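Local coordinates for beta-galactosidase/beta-glucuronidase (Faecalibacterium prausnitzii L2-6, PDB 6MVF), which is an FMN-binding beta-glucuronidase of glycosyl hydrolase family 2 from the human gut microbiome, at residues T190-G194 / Y239-A243; G275-Y279 / S288-E292; H588-E594 / L651-E657. All blocks are in the same frame, centred on the assembly; numbering follows the deposited sequence.

The three contacts follow one another along the chain, none enclosing another. Interaction 1 lies in the middle beta-sandwich domain, at a hairpin loop between strands 183-189 and 195-204. Interaction 2 follows where that domain leads into the TIM barrel. Their centres are about 14 Å apart, and Val276 packs on Ala195 and Phe197 of strand 195-204. Interaction 3 is in the C-terminal beta domain, with its centre about 63 Å from that of interaction 1 and about 51 Å from that of interaction 2. Interaction 1 meets Lys646 and Ser648 of the second subunit, on strand 646-654; interaction 3, using that same strand, meets Arg229 of the third. This is consistent with one interface repeated round the trimer.

Interaction 1 of 3, residues T190-G194 / Y239-A243; sequences TADGG and YVPDA
Tyr239 reaches across to Asp192 and Thr190 in the middle domain, an immunoglobulin-like beta-sandwich in this family. Residues 190-194 form the hairpin loop between strands 183-189 and 195-204. The loop holds a type I turn from Thr190 to Gly193 and an Asx turn at Asp192.

Tyr239 CB leaves the chain near the end of strand 236-240 with CG anti to the backbone N (chi1 176°), which sends the ring out to the loop. CE1 has Thr190 OG1 beside it at the ring edge, 3.7 Å away. CZ comes next and lies 3.6 Å from Asp192 OD1. At the tip, OH donates to Asp192 OD1 at 2.6 Å. This oxygen lies in the ring plane, but the carboxylate is turned 76° from the ring and receives OH from above its own plane.

Asp192 OD1 takes two further bonds. Thr190 OG1 donates to it, and Gly194 N closes the Asx turn at 3.0 Å. One oxygen thus ties the loop to itself and to the strand. Tyr239 also packs on Val637 of the second subunit. Farther along, Ala243 N donates to Gly193 O at 3.0 Å, and Ala243 CB rests 3.7 Å from Gly194 C.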
loop_
_atom_site.group_PDB
_atom_site.type_symbol
_atom_site.label_atom_id
_atom_site.label_comp_id
_atom_site.label_asym_id
_atom_site.label_seq_id
_atom_site.Cartn_x
_atom_site.Cartn_y
_atom_site.Cartn_z
ATOM N N THR A 190 -18.482 -1.631 -34.833
ATOM C CA THR A 190 -18.636 -1.292 -36.236
ATOM C C THR A 190 -18.172 -2.470 -37.082
ATOM O O THR A 190 -17.353 -3.287 -36.651
ATOM C CB THR A 190 -17.830 -0.035 -36.597
ATOM O OG1 THR A 190 -16.425 -0.351 -36.596
ATOM C CG2 THR A 190 -18.097 1.085 -35.585
ATOM N N ALA A 191 -18.696 -2.549 -38.306
ATOM C CA ALA A 191 -18.336 -3.668 -39.170
ATOM C C ALA A 191 -16.826 -3.775 -39.352
ATOM O O ALA A 191 -16.274 -4.878 -39.301
ATOM C CB ALA A 191 -19.037 -3.540 -40.520
ATOM N N ASP A 192 -16.129 -2.641 -39.536
ATOM C CA ASP A 192 -14.693 -2.701 -39.831
ATOM C C ASP A 192 -13.825 -3.100 -38.631
ATOM O O ASP A 192 -12.600 -3.141 -38.785
ATOM C CB ASP A 192 -14.199 -1.368 -40.415
ATOM C CG ASP A 192 -14.304 -0.187 -39.432
ATOM O OD1 ASP A 192 -14.417 -0.397 -38.192
ATOM O OD2 ASP A 192 -14.271 0.977 -39.918
ATOM N N GLY A 193 -14.402 -3.411 -37.469
ATOM C CA GLY A 193 -13.634 -3.834 -36.313
ATOM C C GLY A 193 -13.394 -2.764 -35.276
ATOM O O GLY A 193 -12.639 -2.998 -34.324
ATOM N N GLY A 194 -13.991 -1.588 -35.438
ATOM C CA GLY A 194 -13.859 -0.519 -34.494
ATOM C C GLY A 194 -15.115 -0.339 -33.678
ATOM O O GLY A 194 -15.965 -1.238 -33.588
ATOM N N TYR A 239 -14.863 7.643 -32.879
ATOM C CA TYR A 239 -14.554 6.334 -33.428
ATOM C C TYR A 239 -13.213 5.843 -32.898
ATOM O O TYR A 239 -12.212 6.557 -32.966
ATOM C CB TYR A 239 -14.520 6.396 -34.951
ATOM C CG TYR A 239 -14.100 5.095 -35.587
ATOM C CD1 TYR A 239 -15.036 4.094 -35.859
ATOM C CD2 TYR A 239 -12.768 4.859 -35.916
ATOM C CE1 TYR A 239 -14.658 2.900 -36.438
ATOM C CE2 TYR A 239 -12.376 3.662 -36.496
ATOM C CZ TYR A 239 -13.325 2.686 -36.757
ATOM O OH TYR A 239 -12.935 1.499 -37.337
ATOM N N VAL A 240 -13.191 4.622 -32.391
ATOM C CA VAL A 240 -11.974 3.960 -31.927
ATOM C C VAL A 240 -11.688 2.805 -32.880
ATOM O O VAL A 240 -12.527 1.902 -33.019
ATOM C CB VAL A 240 -12.117 3.458 -30.478
ATOM C CG1 VAL A 240 -10.927 2.587 -30.083
ATOM C CG2 VAL A 240 -12.280 4.623 -29.513
ATOM N N PRO A 241 -10.546 2.780 -33.555
ATOM C CA PRO A 241 -10.205 1.615 -34.374
ATOM C C PRO A 241 -9.776 0.440 -33.506
ATOM O O PRO A 241 -9.360 0.598 -32.357
ATOM C CB PRO A 241 -9.047 2.116 -35.240
ATOM C CG PRO A 241 -8.423 3.180 -34.427
ATOM C CD PRO A 241 -9.505 3.823 -33.604
ATOM N N ASP A 242 -9.926 -0.757 -34.071
ATOM C CA ASP A 242 -9.458 -1.991 -33.440
ATOM C C ASP A 242 -9.975 -2.123 -32.007
ATOM O O ASP A 242 -9.215 -2.320 -31.058
ATOM C CB ASP A 242 -7.933 -2.057 -33.472
ATOM C CG ASP A 242 -7.376 -1.990 -34.885
ATOM O OD1 ASP A 242 -7.891 -2.732 -35.766
ATOM O OD2 ASP A 242 -6.432 -1.185 -35.113
ATOM N N ALA A 243 -11.286 -1.994 -31.851
ATOM C CA ALA A 243 -11.875 -1.957 -30.521
ATOM C C ALA A 243 -11.739 -3.305 -29.824
ATOM O O ALA A 243 -11.915 -4.360 -30.432
ATOM C CB ALA A 243 -13.343 -1.570 -30.624
#

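Interaction 2 of 3, residues G275-Y279 / S288-E292; sequences GVRSY and SINGE
Ser278 and Asn290 hold each other by two hydrogen bonds. Asn290 N donates to Ser278 O at 2.7 Å, and Ser278 N donates to the side-chain Asn290 OD1 at 3.2 Å. Both bonds are fairly straight, 166° and 158° at the hydrogen, though each donor is tilted from the carbonyl plane it meets. Asn290 CG lies anti to its carbonyl carbon (chi1 -63°). The amide therefore sits beside the residue's own backbone N, and the two together serve both polar groups of the Ser278 backbone.

Asn290 OD1 has a second donor. A water gives it a hydrogen bond at 2.7 Å and also bonds Ser278 OG at 2.8 Å, bridging the two side chains. The other end of the amide is used as well: Asn290 ND2 donates to Trp246 O.

Asn290 and Gly291 are the central pair of a type I' turn, the tight reversal of a two-residue beta hairpin. It joins strand 286-289 to strand 292-300, which runs into the TIM barrel. Glu292 N donates to Ile289 O at 3.1 Å and closes the turn, and Ile289 N donates back to Glu292 O. An alanine at Asn290 would probably leave Ser278 N and Trp246 O without their side-chain partners, with the backbone bond from Asn290 N to Ser278 O still in place.

Beside this, Tyr279 and Ile289 form an antiparallel non-hydrogen-bonded pair. Ile289 CD1 packs against Arg277 CB at 3.9 Å. The guanidinium turns elsewhere: Arg277 NE donates to Pro389 O, and NH2 makes a weak bond to Ile391 O. Tyr279 CE1 lies over one face of that guanidinium, and Tyr279 OH bonds weakly to Leu392 O.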
loop_
_atom_site.group_PDB
_atom_site.type_symbol
_atom_site.label_atom_id
_atom_site.label_comp_id
_atom_site.label_asym_id
_atom_site.label_seq_id
_atom_site.Cartn_x
_atom_site.Cartn_y
_atom_site.Cartn_z
ATOM N N GLY A 275 -18.085 -0.237 -21.929
ATOM C CA GLY A 275 -17.672 -1.393 -22.694
ATOM C C GLY A 275 -18.410 -1.442 -24.014
ATOM O O GLY A 275 -19.516 -0.918 -24.151
ATOM N N VAL A 276 -17.773 -2.083 -24.992
ATOM C CA VAL A 276 -18.312 -2.241 -26.337
ATOM C C VAL A 276 -18.856 -3.663 -26.469
ATOM O O VAL A 276 -18.092 -4.634 -26.466
ATOM C CB VAL A 276 -17.240 -1.958 -27.402
ATOM C CG1 VAL A 276 -17.880 -1.777 -28.761
ATOM C CG2 VAL A 276 -16.404 -0.742 -27.005
ATOM N N ARG A 277 -20.173 -3.802 -26.597
ATOM C CA ARG A 277 -20.758 -5.106 -26.874
ATOM C C ARG A 277 -22.094 -4.908 -27.554
ATOM O O ARG A 277 -22.770 -3.906 -27.337
ATOM C CB ARG A 277 -20.954 -5.961 -25.611
ATOM C CG ARG A 277 -22.127 -5.578 -24.741
ATOM C CD ARG A 277 -21.765 -4.435 -23.847
ATOM N NE ARG A 277 -22.876 -3.968 -23.031
ATOM C CZ ARG A 277 -23.842 -3.178 -23.487
ATOM N NH1 ARG A 277 -23.828 -2.809 -24.771
ATOM N NH2 ARG A 277 -24.823 -2.777 -22.671
ATOM N N SER A 278 -22.458 -5.881 -28.377
ATOM C CA SER A 278 -23.817 -6.041 -28.864
ATOM C C SER A 278 -24.306 -7.415 -28.429
ATOM O O SER A 278 -23.511 -8.288 -28.070
ATOM C CB SER A 278 -23.894 -5.894 -30.386
ATOM O OG SER A 278 -22.978 -6.770 -31.035
ATOM N N TYR A 279 -25.624 -7.597 -28.450
ATOM C CA TYR A 279 -26.196 -8.822 -27.917
ATOM C C TYR A 279 -27.624 -8.979 -28.423
ATOM O O TYR A 279 -28.308 -8.002 -28.733
ATOM C CB TYR A 279 -26.148 -8.860 -26.374
ATOM C CG TYR A 279 -26.894 -7.740 -25.668
ATOM C CD1 TYR A 279 -26.290 -6.512 -25.432
ATOM C CD2 TYR A 279 -28.197 -7.921 -25.210
ATOM C CE1 TYR A 279 -26.958 -5.482 -24.784
ATOM C CE2 TYR A 279 -28.879 -6.893 -24.555
ATOM C CZ TYR A 279 -28.244 -5.672 -24.345
ATOM O OH TYR A 279 -28.894 -4.647 -23.690
ATOM N N SER A 288 -27.029 -14.324 -27.079
ATOM C CA SER A 288 -25.745 -14.192 -27.754
ATOM C C SER A 288 -25.148 -12.850 -27.389
ATOM O O SER A 288 -25.865 -11.852 -27.279
ATOM C CB SER A 288 -25.846 -14.241 -29.291
ATOM O OG SER A 288 -26.585 -15.350 -29.752
ATOM N N ILE A 289 -23.833 -12.802 -27.238
ATOM C CA ILE A 289 -23.154 -11.526 -27.081
ATOM C C ILE A 289 -22.004 -11.487 -28.075
ATOM O O ILE A 289 -21.277 -12.477 -28.226
ATOM C CB ILE A 289 -22.683 -11.302 -25.634
ATOM C CG1 ILE A 289 -21.935 -9.970 -25.524
ATOM C CG2 ILE A 289 -21.876 -12.482 -25.151
ATOM C CD1 ILE A 289 -21.725 -9.515 -24.076
ATOM N N ASN A 290 -21.891 -10.374 -28.809
ATOM C CA ASN A 290 -20.833 -10.193 -29.808
ATOM C C ASN A 290 -20.818 -11.336 -30.816
ATOM O O ASN A 290 -19.752 -11.788 -31.240
ATOM C CB ASN A 290 -19.453 -10.047 -29.148
ATOM C CG ASN A 290 -19.355 -8.805 -28.261
ATOM O OD1 ASN A 290 -19.912 -7.754 -28.590
ATOM N ND2 ASN A 290 -18.663 -8.926 -27.124
ATOM N N GLY A 291 -22.005 -11.841 -31.162
ATOM C CA GLY A 291 -22.143 -12.841 -32.197
ATOM C C GLY A 291 -21.922 -14.279 -31.778
ATOM O O GLY A 291 -21.980 -15.169 -32.634
ATOM N N GLU A 292 -21.670 -14.552 -30.510
ATOM C CA GLU A 292 -21.443 -15.914 -30.054
ATOM C C GLU A 292 -22.574 -16.333 -29.126
ATOM O O GLU A 292 -22.923 -15.599 -28.195
ATOM C CB GLU A 292 -20.094 -16.043 -29.347
ATOM C CG GLU A 292 -19.831 -17.441 -28.832
ATOM C CD GLU A 292 -18.363 -17.716 -28.552
ATOM O OE1 GLU A 292 -17.502 -17.030 -29.157
ATOM O OE2 GLU A 292 -18.076 -18.621 -27.726
HETATM O O HOH W 1 -20.150 -7.030 -31.229
#

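Interaction 3 of 3, residues H588-E594 / L651-E657; sequences HAQRAGE and LEKVETE
His588 and Ala592 both donate to the carboxylate of Glu657, beside a parallel strand pair of the C-terminal beta domain. Strand 590-592 is an edge strand of a five-strand mixed sheet within this chain and lies next to strand 646-654. The chain turns after Val654, so Glu657 comes back to strand 590-592.

Glu657 OE2 accepts from His588 NE2 at 3.0 Å, with the donor above the carboxylate plane. The same oxygen takes Ala592 N on its anti lone pair at 2.9 Å. The bond from His588 NE2 to Glu657 OE1 is weak. The imidazole and carboxylate planes stand 74° apart. Glu657 CG is anti to its carbonyl carbon (chi1 -66°) and the chain beyond is extended, which carries the acid to the imidazole.

The strands themselves are joined by Glu652 N to Ala589 O, Arg591 N to Glu652 O at 2.9 Å, and Val654 N to Arg591 O. On the face bearing Gln590 and Glu652, Gln590 NE2 donates to Glu652 OE1 at 3.1 Å, on the syn side but tilted out of the carboxylate plane. Glu652 OE1 also forms a salt bridge with Arg229 of the third subunit. Val654 CG2 packs on Gln590 CB at 3.7 Å.

Farther out, Asn498 ND2 donates to Glu657 OE2, and the ring of Tyr661 meets that of His588. The guanidinium of Arg591 bonds Glu597 O and Gly585 O. Leu651 CD1 lies over one of its faces, toward the rim. In its plane, Arg591 NE donates to His588 O at 3.0 Å, bracing the histidine's backbone.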
loop_
_atom_site.group_PDB
_atom_site.type_symbol
_atom_site.label_atom_id
_atom_site.label_comp_id
_atom_site.label_asym_id
_atom_site.label_seq_id
_atom_site.Cartn_x
_atom_site.Cartn_y
_atom_site.Cartn_z
ATOM N N HIS A 588 -22.828 -33.611 7.073
ATOM C CA HIS A 588 -23.407 -34.894 7.479
ATOM C C HIS A 588 -22.271 -35.764 8.034
ATOM O O HIS A 588 -21.911 -36.810 7.490
ATOM C CB HIS A 588 -24.131 -35.550 6.305
ATOM C CG HIS A 588 -24.991 -36.719 6.681
ATOM N ND1 HIS A 588 -25.945 -37.242 5.830
ATOM C CD2 HIS A 588 -25.034 -37.478 7.805
ATOM C CE1 HIS A 588 -26.546 -38.262 6.421
ATOM N NE2 HIS A 588 -26.010 -38.428 7.617
ATOM N N ALA A 589 -21.695 -35.279 9.145
ATOM C CA ALA A 589 -20.429 -35.805 9.653
ATOM C C ALA A 589 -20.566 -37.231 10.188
ATOM O O ALA A 589 -19.669 -38.061 9.996
ATOM C CB ALA A 589 -19.886 -34.878 10.735
ATOM N N GLN A 590 -21.662 -37.541 10.863
ATOM C CA GLN A 590 -21.866 -38.855 11.466
ATOM C C GLN A 590 -22.915 -39.616 10.662
ATOM O O GLN A 590 -24.061 -39.173 10.555
ATOM C CB GLN A 590 -22.277 -38.703 12.931
ATOM C CG GLN A 590 -21.115 -38.306 13.840
ATOM C CD GLN A 590 -21.580 -37.707 15.152
ATOM O OE1 GLN A 590 -22.732 -37.330 15.279
ATOM N NE2 GLN A 590 -20.679 -37.606 16.130
ATOM N N ARG A 591 -22.520 -40.754 10.093
ATOM C CA ARG A 591 -23.352 -41.508 9.157
ATOM C C ARG A 591 -23.689 -42.874 9.736
ATOM O O ARG A 591 -22.789 -43.671 10.018
ATOM C CB ARG A 591 -22.650 -41.669 7.805
ATOM C CG ARG A 591 -22.169 -40.356 7.242
ATOM C CD ARG A 591 -22.579 -40.194 5.833
ATOM N NE ARG A 591 -22.234 -38.885 5.299
ATOM C CZ ARG A 591 -22.164 -38.645 3.997
ATOM N NH1 ARG A 591 -22.409 -39.639 3.154
ATOM N NH2 ARG A 591 -21.847 -37.439 3.537
ATOM N N ALA A 592 -24.983 -43.146 9.883
ATOM C CA ALA A 592 -25.490 -44.434 10.335
ATOM C C ALA A 592 -25.952 -45.266 9.147
ATOM O O ALA A 592 -26.512 -44.738 8.180
ATOM C CB ALA A 592 -26.645 -44.243 11.319
ATOM N N GLY A 593 -25.713 -46.568 9.222
ATOM C CA GLY A 593 -26.080 -47.463 8.136
ATOM C C GLY A 593 -24.947 -48.377 7.714
ATOM O O GLY A 593 -23.770 -48.073 7.931
ATOM N N GLU A 594 -25.279 -49.517 7.119
ATOM C CA GLU A 594 -24.223 -50.422 6.686
ATOM C C GLU A 594 -23.437 -49.819 5.531
ATOM O O GLU A 594 -22.217 -50.005 5.441
ATOM C CB GLU A 594 -24.810 -51.778 6.304
ATOM C CG GLU A 594 -23.874 -52.940 6.608
ATOM C CD GLU A 594 -23.266 -53.562 5.355
ATOM O OE1 GLU A 594 -24.034 -53.945 4.436
ATOM O OE2 GLU A 594 -22.017 -53.669 5.286
ATOM N N LEU A 651 -15.324 -38.641 7.799
ATOM C CA LEU A 651 -16.648 -39.031 8.249
ATOM C C LEU A 651 -16.495 -40.021 9.392
ATOM O O LEU A 651 -15.441 -40.649 9.558
ATOM C CB LEU A 651 -17.470 -39.643 7.107
ATOM C CG LEU A 651 -17.838 -38.668 5.966
ATOM C CD1 LEU A 651 -18.774 -39.317 4.969
ATOM C CD2 LEU A 651 -18.446 -37.348 6.479
ATOM N N GLU A 652 -17.544 -40.117 10.210
ATOM C CA GLU A 652 -17.598 -41.057 11.322
ATOM C C GLU A 652 -18.767 -42.007 11.111
ATOM O O GLU A 652 -19.910 -41.563 10.949
ATOM C CB GLU A 652 -17.738 -40.330 12.662
ATOM C CG GLU A 652 -17.508 -41.238 13.886
ATOM C CD GLU A 652 -17.847 -40.575 15.236
ATOM O OE1 GLU A 652 -18.326 -39.416 15.234
ATOM O OE2 GLU A 652 -17.646 -41.227 16.300
ATOM N N LYS A 653 -18.484 -43.309 11.113
ATOM C CA LYS A 653 -19.551 -44.294 11.220
ATOM C C LYS A 653 -20.136 -44.286 12.629
ATOM O O LYS A 653 -19.407 -44.290 13.626
ATOM C CB LYS A 653 -19.044 -45.691 10.866
ATOM C CG LYS A 653 -20.194 -46.703 10.750
ATOM C CD LYS A 653 -19.746 -48.093 10.331
ATOM C CE LYS A 653 -20.931 -49.046 10.402
ATOM N NZ LYS A 653 -20.695 -50.295 9.655
ATOM N N VAL A 654 -21.461 -44.260 12.714
ATOM C CA VAL A 654 -22.164 -44.260 13.991
ATOM C C VAL A 654 -23.348 -45.216 13.896
ATOM O O VAL A 654 -23.782 -45.605 12.809
ATOM C CB VAL A 654 -22.646 -42.850 14.413
ATOM C CG1 VAL A 654 -21.472 -41.975 14.755
ATOM C CG2 VAL A 654 -23.472 -42.209 13.312
ATOM N N GLU A 655 -23.856 -45.605 15.062
ATOM C CA GLU A 655 -24.979 -46.531 15.106
ATOM C C GLU A 655 -26.289 -45.813 14.816
ATOM O O GLU A 655 -27.108 -46.297 14.032
ATOM C CB GLU A 655 -25.026 -47.233 16.467
ATOM C CG GLU A 655 -26.069 -48.330 16.582
ATOM C CD GLU A 655 -25.806 -49.507 15.642
ATOM O OE1 GLU A 655 -24.716 -49.577 15.021
ATOM O OE2 GLU A 655 -26.701 -50.375 15.529
ATOM N N THR A 656 -26.507 -44.662 15.448
ATOM C CA THR A 656 -27.679 -43.842 15.187
ATOM C C THR A 656 -27.236 -42.393 15.059
ATOM O O THR A 656 -26.462 -41.898 15.888
ATOM C CB THR A 656 -28.733 -43.982 16.294
ATOM O OG1 THR A 656 -28.427 -43.089 17.370
ATOM C CG2 THR A 656 -28.764 -45.390 16.826
ATOM N N GLU A 657 -27.736 -41.716 14.029
ATOM C CA GLU A 657 -27.291 -40.364 13.760
ATOM C C GLU A 657 -27.891 -39.416 14.788
ATOM O O GLU A 657 -28.955 -39.696 15.346
ATOM C CB GLU A 657 -27.677 -39.952 12.347
ATOM C CG GLU A 657 -26.943 -40.786 11.289
ATOM C CD GLU A 657 -27.180 -40.310 9.875
ATOM O OE1 GLU A 657 -27.793 -39.218 9.718
ATOM O OE2 GLU A 657 -26.754 -41.030 8.926
#